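Local structure of hypothetical protein PA1234 (Pseudomonas aeruginosa, 1Z6N) at residues 47-52 with 84-89; 114-119 with 160-165. The protein is of unknown function but belongs to the thioredoxin family and binds a magnesium ion, and may be a thiol oxidoreductase. All coordinates share one frame; numbering follows the deposited sequence.

Contact 1 of 2, residues 47-52 with 84-89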
loop_
_atom_site.group_PDB
_atom_site.type_symbol
_atom_site.label_atom_id
_atom_site.label_comp_id
_atom_site.label_asym_id
_atom_site.label_seq_id
_atom_site.Cartn_x
_atom_site.Cartn_y
_atom_site.Cartn_z
ATOM N N GLU A 47 -14.072 -10.822 -5.143
ATOM C CA GLU A 47 -15.428 -10.306 -4.980
ATOM C C GLU A 47 -15.442 -8.918 -4.337
ATOM O O GLU A 47 -16.031 -7.989 -4.892
ATOM C CB GLU A 47 -16.285 -11.303 -4.177
ATOM C CG GLU A 47 -17.563 -10.728 -3.563
ATOM C CD GLU A 47 -18.583 -10.256 -4.598
ATOM O OE1 GLU A 47 -19.383 -9.350 -4.266
ATOM O OE2 GLU A 47 -18.589 -10.788 -5.734
ATOM N N ARG A 48 -14.786 -8.798 -3.179
ATOM C CA ARG A 48 -14.677 -7.538 -2.431
ATOM C C ARG A 48 -14.103 -6.419 -3.304
ATOM O O ARG A 48 -14.572 -5.282 -3.270
ATOM C CB ARG A 48 -13.802 -7.732 -1.182
ATOM C CG ARG A 48 -14.459 -8.471 -0.011
ATOM C CD ARG A 48 -13.431 -8.850 1.081
ATOM N NE ARG A 48 -13.024 -7.722 1.932
ATOM C CZ ARG A 48 -12.050 -7.768 2.848
ATOM N NH1 ARG A 48 -11.757 -6.693 3.573
ATOM N NH2 ARG A 48 -11.359 -8.883 3.049
ATOM N N LEU A 49 -13.079 -6.761 -4.081
ATOM C CA LEU A 49 -12.416 -5.831 -4.985
ATOM C C LEU A 49 -13.328 -5.377 -6.128
ATOM O O LEU A 49 -13.292 -4.221 -6.551
ATOM C CB LEU A 49 -11.168 -6.510 -5.538
ATOM C CG LEU A 49 -9.983 -5.736 -6.088
ATOM C CD1 LEU A 49 -9.444 -4.717 -5.089
ATOM C CD2 LEU A 49 -8.922 -6.758 -6.426
ATOM N N GLN A 50 -14.155 -6.298 -6.616
ATOM C CA GLN A 50 -15.097 -6.021 -7.694
ATOM C C GLN A 50 -16.197 -5.034 -7.262
ATOM O O GLN A 50 -16.696 -4.261 -8.084
ATOM C CB GLN A 50 -15.714 -7.345 -8.167
ATOM C CG GLN A 50 -16.271 -7.345 -9.580
ATOM C CD GLN A 50 -16.663 -8.744 -10.047
ATOM O OE1 GLN A 50 -15.840 -9.665 -10.048
ATOM N NE2 GLN A 50 -17.920 -8.905 -10.455
ATOM N N ARG A 51 -16.546 -5.050 -5.974
ATOM C CA ARG A 51 -17.614 -4.196 -5.426
ATOM C C ARG A 51 -17.252 -2.706 -5.285
ATOM O O ARG A 51 -18.097 -1.900 -4.886
ATOM C CB ARG A 51 -18.091 -4.719 -4.060
ATOM C CG ARG A 51 -18.772 -6.076 -4.073
ATOM C CD ARG A 51 -19.485 -6.327 -2.746
ATOM N NE ARG A 51 -19.180 -7.651 -2.199
ATOM C CZ ARG A 51 -18.391 -7.873 -1.145
ATOM N NH1 ARG A 51 -18.175 -9.117 -0.731
ATOM N NH2 ARG A 51 -17.829 -6.857 -0.493
ATOM N N ILE A 52 -16.011 -2.338 -5.594
ATOM C CA ILE A 52 -15.583 -0.942 -5.463
ATOM C C ILE A 52 -16.079 -0.133 -6.660
ATOM O O ILE A 52 -15.548 -0.259 -7.766
ATOM C CB ILE A 52 -14.033 -0.818 -5.304
ATOM C CG1 ILE A 52 -13.491 -1.751 -4.204
ATOM C CG2 ILE A 52 -13.602 0.644 -5.077
ATOM C CD1 ILE A 52 -14.050 -1.543 -2.796
ATOM N N PRO A 84 -9.252 -0.334 -11.335
ATOM C CA PRO A 84 -8.827 1.021 -11.705
ATOM C C PRO A 84 -9.421 2.133 -10.827
ATOM O O PRO A 84 -8.866 3.228 -10.791
ATOM C CB PRO A 84 -9.304 1.158 -13.164
ATOM C CG PRO A 84 -10.287 0.060 -13.352
ATOM C CD PRO A 84 -9.785 -1.052 -12.505
ATOM N N ASN A 85 -10.515 1.848 -10.117
ATOM C CA ASN A 85 -11.107 2.810 -9.182
ATOM C C ASN A 85 -10.193 3.141 -7.999
ATOM O O ASN A 85 -10.405 4.144 -7.303
ATOM C CB ASN A 85 -12.464 2.325 -8.658
ATOM C CG ASN A 85 -13.612 2.620 -9.621
ATOM O OD1 ASN A 85 -14.666 1.986 -9.553
ATOM N ND2 ASN A 85 -13.413 3.587 -10.510
ATOM N N ILE A 86 -9.206 2.279 -7.755
ATOM C CA ILE A 86 -8.192 2.507 -6.716
ATOM C C ILE A 86 -6.928 3.001 -7.418
ATOM O O ILE A 86 -6.500 2.408 -8.402
ATOM C CB ILE A 86 -7.863 1.198 -5.941
ATOM C CG1 ILE A 86 -9.082 0.683 -5.169
ATOM C CG2 ILE A 86 -6.687 1.409 -4.968
ATOM C CD1 ILE A 86 -8.958 -0.766 -4.728
ATOM N N GLU A 87 -6.342 4.094 -6.928
ATOM C CA GLU A 87 -5.102 4.626 -7.499
ATOM C C GLU A 87 -4.086 4.959 -6.405
ATOM O O GLU A 87 -4.451 5.616 -5.427
ATOM C CB GLU A 87 -5.352 5.914 -8.298
ATOM C CG GLU A 87 -4.086 6.380 -9.059
ATOM C CD GLU A 87 -4.212 7.726 -9.799
ATOM O OE1 GLU A 87 -5.316 8.299 -9.872
ATOM O OE2 GLU A 87 -3.169 8.203 -10.306
ATOM N N LEU A 88 -2.833 4.531 -6.599
ATOM C CA LEU A 88 -1.716 4.819 -5.680
ATOM C C LEU A 88 -0.875 5.953 -6.215
ATOM O O LEU A 88 -0.610 6.009 -7.415
ATOM C CB LEU A 88 -0.746 3.622 -5.561
ATOM C CG LEU A 88 -1.036 2.387 -4.725
ATOM C CD1 LEU A 88 -2.229 1.637 -5.297
ATOM C CD2 LEU A 88 0.188 1.483 -4.700
ATOM N N ALA A 89 -0.415 6.818 -5.305
ATOM C CA ALA A 89 0.669 7.757 -5.631
ATOM C C ALA A 89 1.615 7.721 -4.455
ATOM O O ALA A 89 1.172 7.685 -3.297
ATOM C CB ALA A 89 0.137 9.149 -5.826
#

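Contact 2 of 2, residues 114-119 with 160-165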
loop_
_atom_site.group_PDB
_atom_site.type_symbol
_atom_site.label_atom_id
_atom_site.label_comp_id
_atom_site.label_asym_id
_atom_site.label_seq_id
_atom_site.Cartn_x
_atom_site.Cartn_y
_atom_site.Cartn_z
ATOM N N VAL A 114 0.328 3.987 4.299
ATOM C CA VAL A 114 -0.675 4.064 3.263
ATOM C C VAL A 114 -1.913 4.756 3.825
ATOM O O VAL A 114 -2.576 4.226 4.717
ATOM C CB VAL A 114 -1.057 2.662 2.734
ATOM C CG1 VAL A 114 -2.100 2.770 1.645
ATOM C CG2 VAL A 114 0.187 1.920 2.190
ATOM N N LEU A 115 -2.214 5.933 3.290
ATOM C CA LEU A 115 -3.411 6.669 3.694
ATOM C C LEU A 115 -4.508 6.422 2.670
ATOM O O LEU A 115 -4.309 6.662 1.478
ATOM C CB LEU A 115 -3.089 8.162 3.806
ATOM C CG LEU A 115 -1.926 8.519 4.747
ATOM C CD1 LEU A 115 -1.766 10.041 4.752
ATOM C CD2 LEU A 115 -2.172 8.010 6.166
ATOM N N VAL A 116 -5.651 5.915 3.129
ATOM C CA VAL A 116 -6.766 5.599 2.248
ATOM C C VAL A 116 -7.698 6.793 2.223
ATOM O O VAL A 116 -8.247 7.181 3.267
ATOM C CB VAL A 116 -7.522 4.337 2.727
ATOM C CG1 VAL A 116 -8.666 4.002 1.779
ATOM C CG2 VAL A 116 -6.547 3.169 2.856
ATOM N N LEU A 117 -7.847 7.387 1.045
ATOM C CA LEU A 117 -8.627 8.613 0.873
ATOM C C LEU A 117 -9.792 8.354 -0.075
ATOM O O LEU A 117 -9.678 7.541 -0.999
ATOM C CB LEU A 117 -7.752 9.734 0.310
ATOM C CG LEU A 117 -6.485 10.135 1.065
ATOM C CD1 LEU A 117 -5.531 10.855 0.133
ATOM C CD2 LEU A 117 -6.825 11.065 2.198
ATOM N N ASP A 118 -10.911 9.036 0.151
ATOM C CA ASP A 118 -12.028 8.942 -0.782
ATOM C C ASP A 118 -11.876 9.956 -1.924
ATOM O O ASP A 118 -10.838 10.620 -2.033
ATOM C CB ASP A 118 -13.373 9.055 -0.047
ATOM C CG ASP A 118 -13.674 10.460 0.466
ATOM O OD1 ASP A 118 -12.933 11.410 0.145
ATOM O OD2 ASP A 118 -14.687 10.598 1.191
ATOM N N GLU A 119 -12.886 10.073 -2.786
ATOM C CA GLU A 119 -12.765 10.973 -3.927
ATOM C C GLU A 119 -12.684 12.459 -3.532
ATOM O O GLU A 119 -12.147 13.262 -4.291
ATOM C CB GLU A 119 -13.854 10.721 -4.976
ATOM C CG GLU A 119 -13.364 11.039 -6.398
ATOM C CD GLU A 119 -14.407 10.788 -7.479
ATOM O OE1 GLU A 119 -15.537 10.361 -7.154
ATOM O OE2 GLU A 119 -14.085 11.022 -8.666
ATOM N N ALA A 160 -10.913 -3.386 3.734
ATOM C CA ALA A 160 -11.715 -3.248 4.966
ATOM C C ALA A 160 -11.935 -1.780 5.325
ATOM O O ALA A 160 -13.016 -1.396 5.780
ATOM C CB ALA A 160 -11.076 -3.987 6.143
ATOM N N ILE A 161 -10.907 -0.959 5.126
ATOM C CA ILE A 161 -11.052 0.479 5.360
ATOM C C ILE A 161 -12.111 1.071 4.439
ATOM O O ILE A 161 -13.018 1.773 4.910
ATOM C CB ILE A 161 -9.713 1.227 5.192
ATOM C CG1 ILE A 161 -8.760 0.847 6.321
ATOM C CG2 ILE A 161 -9.940 2.752 5.143
ATOM C CD1 ILE A 161 -7.298 1.098 5.988
ATOM N N ILE A 162 -12.003 0.787 3.141
ATOM C CA ILE A 162 -12.984 1.247 2.152
ATOM C C ILE A 162 -14.401 0.755 2.487
ATOM O O ILE A 162 -15.360 1.531 2.431
ATOM C CB ILE A 162 -12.581 0.829 0.721
ATOM C CG1 ILE A 162 -11.263 1.509 0.314
ATOM C CG2 ILE A 162 -13.691 1.161 -0.274
ATOM C CD1 ILE A 162 -10.632 0.947 -0.947
ATOM N N GLU A 163 -14.517 -0.517 2.866
ATOM C CA GLU A 163 -15.808 -1.138 3.207
ATOM C C GLU A 163 -16.422 -0.598 4.496
ATOM O O GLU A 163 -17.655 -0.475 4.609
ATOM C CB GLU A 163 -15.633 -2.652 3.320
ATOM C CG GLU A 163 -15.368 -3.325 1.995
ATOM C CD GLU A 163 -14.638 -4.658 2.121
ATOM O OE1 GLU A 163 -14.180 -5.025 3.225
ATOM O OE2 GLU A 163 -14.512 -5.346 1.096
ATOM N N GLY A 164 -15.570 -0.301 5.475
ATOM C CA GLY A 164 -16.015 0.212 6.770
ATOM C C GLY A 164 -16.573 1.620 6.681
ATOM O O GLY A 164 -17.375 2.035 7.526
ATOM N N ALA A 165 -16.162 2.351 5.646
ATOM C CA ALA A 165 -16.616 3.720 5.426
ATOM C C ALA A 165 -17.961 3.770 4.686
ATOM O O ALA A 165 -18.108 4.465 3.672
ATOM C CB ALA A 165 -15.544 4.528 4.694
#

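Contact 1 of 2, residues 47-52 with 84-89
Leu49 and Ile52, at the end of helix 43-50 and just beyond it, meet Ile86, the first residue of strand 86-91, and Asn85 just before it. Within the first segment, Glu47 OE1 uses its anti lone pair to take the NE-H of Arg51 in a salt bridge at 2.7 Å. The bond is bent, and OE1 lies 26° out of the guanidinium plane; this pair stays well clear of residues 84-89. Leu49 follows. Its CG stands opposite the backbone N (chi1 -157°), which brings a branch nearer the strand than its CB would suggest, and Leu49 CD1 rests 4.0 Å from CD1 of Ile86. The two side chains cross at about a right angle, methyl against methyl, while Ala79 and Leu82 of helix 67-82 and Leu159 of helix 151-164 close around Leu49. Ile52 comes next, where the chain heads for strand 56-61. Its CB points at the strand segment and Ile52 CG2 lies 4.1 Å from CB of Asn85, the side chains sliding past each other in opposite directions; the CG1-CD1 arm leads away toward helix 151-164. Edge strand 86-91 closes the beta-alpha-beta unit of strand 56-61, helix 67-82 and strand 86-91; helix 43-50 precedes that unit and packs at the first residue of its second strand. Gln83 NE2 donates to Leu49 O and Gln83 OE1 accepts from Asn85 N. The contact therefore combines aliphatic packing, buried at Leu49, Ile52 and Ile86, with the Gln83 amide, which bonds to one backbone atom of each segment and so links them.

Contact 2 of 2, residues 114-119 with 160-165
Val116 of strand 113-117 sets both its methyls against Ile161 of helix 151-164, and one of them also against Ile162. With CG1 opposite the backbone N (chi1 -179°), the valine places that methyl between Ile161 and Ile162 and its CG2 at the CD1 end of Ile161. Val116 CG1 is shared, 3.8 Å from CG2 of Ile161 and 3.9 Å from CG1 of Ile162, while Val116 CG2 reaches CD1 of Ile161, also at 3.8 Å. Ile161 thus holds the valine at two points: its branch methyl lies against Val116 CB and CG1, and the end of its extended CG1-CD1 arm (chi2 159°) lies beside the other methyl. Ile161 CB points at the strand, and the two side chains meet at a slant. Such helix-on-sheet packing belongs to the thioredoxin fold, in which strand 113-117 forms a hairpin with strand 123-128 and the last helix returns across one face of the sheet. Alternation along the strand sorts its side chains accordingly: Val116 faces helix 151-164, whereas Leu115 and Leu117 point the other way and touch Tyr4 of helix 4-10. Ile162 is placed less directly. Its CB does not aim at the strand, but with CG1 opposite the carbonyl carbon (chi1 -64°) the arm swings nearer, and it crosses Val116 at about a right angle; Tyr56 of strand 56-61 also touches it. Leu58 packs against Val116, and Leu124 of the hairpin partner against Ile161. Beyond Ile162 the helix ends: Gly164 N still bonds to Ala160 O at 2.8 Å, and Ala165 is the first residue to leave helical geometry.

In the fold
Contacts 1 and 2 follow one another along the chain, and their centres lie about 10 Å apart. Both reach the same four-stranded sheet, contact 1 at the edge strand 86-91 and contact 2 at the inner strand 113-117. They touch where helix 43-50 and the residues just after it meet helix 151-164: Arg48 NE forms a salt bridge with Glu163 OE2 at 2.9 Å, and Ile52 CD1 packs 3.7 Å from Ile162 CG2, an apolar joint beside a charged one. Asp13, a magnesium-binding residue, has its side chain about 12 Å from that of Ile86, while contact 2 lies away from this site. Cys66 and Cys69 form a possible thioredoxin-type CxxC motif at the start of helix 67-82, which runs from there toward contact 1.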